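Local coordinates for Bse634I restriction endonuclease (Geobacillus stearothermophilus, PDB 1KNV) that cleaves double-stranded DNA at a specific sequence as a type II restriction endonuclease, probably with the help of divalent metal ions, at the interface of chains A and B. Sequence-based numbering; all coordinates share one arbitrary frame. Chains: chain A/B, Bse634I restriction endonuclease.

The interface of chains A and B. Residues chain A 262-264; chain B 224-225, 228-229.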
ATOM      1  N   ASN A 262       0.585  -5.120   2.690  1.00 27.40           N
ATOM      2  CA  ASN A 262       1.523  -4.455   1.803  1.00 26.40           C
ATOM      3  C   ASN A 262       2.902  -5.106   1.942  1.00 25.11           C
ATOM      4  O   ASN A 262       3.418  -5.288   3.046  1.00 24.62           O
ATOM      5  CB  ASN A 262       1.550  -2.959   2.120  1.00 29.32           C
ATOM      6  CG  ASN A 262       2.829  -2.282   1.671  1.00 31.63           C
ATOM      7  OD1 ASN A 262       3.312  -2.501   0.556  1.00 31.81           O
ATOM      8  ND2 ASN A 262       3.386  -1.441   2.548  1.00 32.65           N
ATOM      9  N   VAL A 263       3.494  -5.475   0.813  1.00 22.93           N
ATOM     10  CA  VAL A 263       4.790  -6.141   0.830  1.00 21.38           C
ATOM     11  C   VAL A 263       5.930  -5.301   1.399  1.00 21.45           C
ATOM     12  O   VAL A 263       6.967  -5.834   1.767  1.00 21.30           O
ATOM     13  CB  VAL A 263       5.181  -6.639  -0.598  1.00 20.89           C
ATOM     14  CG1 VAL A 263       5.628  -5.472  -1.465  1.00 19.06           C
ATOM     15  CG2 VAL A 263       6.259  -7.721  -0.504  1.00 17.37           C
ATOM     16  N   ASN A 264       5.737  -3.992   1.476  1.00 22.55           N
ATOM     17  CA  ASN A 264       6.767  -3.104   1.995  1.00 24.21           C
ATOM     18  C   ASN A 264       6.694  -3.004   3.511  1.00 24.47           C
ATOM     19  O   ASN A 264       7.555  -2.405   4.142  1.00 22.93           O
ATOM     20  CB  ASN A 264       6.635  -1.718   1.355  1.00 26.47           C
ATOM     21  CG  ASN A 264       6.967  -1.733  -0.135  1.00 28.37           C
ATOM     22  OD1 ASN A 264       6.292  -1.090  -0.943  1.00 30.89           O
ATOM     23  ND2 ASN A 264       8.009  -2.471  -0.501  1.00 27.42           N
TER
ATOM     24  N   LYS B 224       6.909  -7.344  -7.250  1.00 18.06           N
ATOM     25  CA  LYS B 224       7.261  -7.668  -5.860  1.00 18.08           C
ATOM     26  C   LYS B 224       6.014  -7.910  -5.022  1.00 18.39           C
ATOM     27  O   LYS B 224       6.037  -8.757  -4.140  1.00 18.42           O
ATOM     28  CB  LYS B 224       8.073  -6.551  -5.209  1.00 19.29           C
ATOM     29  CG  LYS B 224       9.445  -6.370  -5.805  1.00 22.54           C
ATOM     30  CD  LYS B 224      10.165  -5.189  -5.173  1.00 23.77           C
ATOM     31  CE  LYS B 224      10.406  -5.415  -3.698  1.00 25.97           C
ATOM     32  NZ  LYS B 224      11.078  -4.239  -3.080  1.00 29.52           N
ATOM     33  N   MET B 225       4.938  -7.163  -5.281  0.50 18.25           N
ATOM     34  CA  MET B 225       3.688  -7.331  -4.535  0.50 18.47           C
ATOM     35  C   MET B 225       2.950  -8.599  -4.970  0.50 18.21           C
ATOM     36  O   MET B 225       2.349  -9.291  -4.144  0.50 18.49           O
ATOM     37  CB  MET B 225       2.783  -6.095  -4.683  0.50 19.62           C
ATOM     38  CG  MET B 225       3.224  -4.914  -3.806  0.50 21.65           C
ATOM     39  SD  MET B 225       1.961  -3.639  -3.510  0.50 22.52           S
ATOM     40  CE  MET B 225       2.940  -2.339  -2.740  0.50 19.42           C
ATOM     41  N   TRP B 228       5.076 -11.369  -3.604  1.00 18.10           N
ATOM     42  CA  TRP B 228       5.338 -11.168  -2.192  1.00 18.27           C
ATOM     43  C   TRP B 228       6.795 -11.460  -1.847  1.00 19.46           C
ATOM     44  O   TRP B 228       7.098 -12.291  -0.998  1.00 19.41           O
ATOM     45  CB  TRP B 228       4.411 -12.037  -1.352  1.00 18.91           C
ATOM     46  CG  TRP B 228       4.313 -11.543   0.033  1.00 20.07           C
ATOM     47  CD1 TRP B 228       4.951 -12.040   1.133  1.00 21.19           C
ATOM     48  CD2 TRP B 228       3.592 -10.392   0.470  1.00 20.48           C
ATOM     49  NE1 TRP B 228       4.671 -11.264   2.235  1.00 22.58           N
ATOM     50  CE2 TRP B 228       3.838 -10.244   1.853  1.00 21.54           C
ATOM     51  CE3 TRP B 228       2.761  -9.467  -0.176  1.00 21.58           C
ATOM     52  CZ2 TRP B 228       3.281  -9.208   2.605  1.00 22.30           C
ATOM     53  CZ3 TRP B 228       2.205  -8.435   0.572  1.00 23.62           C
ATOM     54  CH2 TRP B 228       2.468  -8.316   1.949  1.00 22.74           C
ATOM     55  N   ASN B 229       7.699 -10.763  -2.524  1.00 21.81           N
ATOM     56  CA  ASN B 229       9.131 -10.915  -2.304  1.00 22.44           C
ATOM     57  C   ASN B 229       9.649  -9.511  -2.044  1.00 23.96           C
ATOM     58  O   ASN B 229       9.950  -8.774  -2.977  1.00 23.52           O
ATOM     59  CB  ASN B 229       9.805 -11.479  -3.550  1.00 22.75           C
ATOM     60  CG  ASN B 229      11.238 -11.884  -3.301  1.00 23.39           C
ATOM     61  OD1 ASN B 229      11.806 -11.590  -2.252  1.00 25.14           O
ATOM     62  ND2 ASN B 229      11.833 -12.566  -4.267  1.00 24.64           N
TER
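The side-chain oxygen OD1 of A:Asn262 meets the methyl CE of B:Met225 across the boundary at 3.3 Å and, within its own loop, accepts a hydrogen bond of 3.0 Å from the backbone N of A:Asn264. That bond is nearly straight at the hydrogen (169°), but its donor stands well above the carbonyl plane. Bse634I belongs to the Cfr10I/Bse634I family of restriction endonucleases, and this patch is part of a two-fold symmetric interface between copies in the deposited tetramer, which may or may not be the assembly in solution. The turn closed by the asparagine bond presents A:Val263 to the end of helix 203-227 and the loop after it. There CA of A:Val263 lies over the six-membered ring of B:Trp228, 3.7 Å from its centroid, in a CH-pi contact, while CG2 rests above the same indole nearer its rim. B:Trp228 has CG anti to its backbone N (chi1 -160°), which extends the indole beneath the valine. The other methyl, CG1 of A:Val263, turns toward the helix and packs tightly on CG of B:Met225 at 3.4 Å. Beyond CG the chain of B:Met225 runs extended, carrying its CE past the valine to the asparagines, 4.0 Å from OD1 of A:Asn264. With an alanine at B:Trp228, the CA and CG2 of A:Val263 would probably lose the flat surface supporting them, leaving the loop tip less firmly seated.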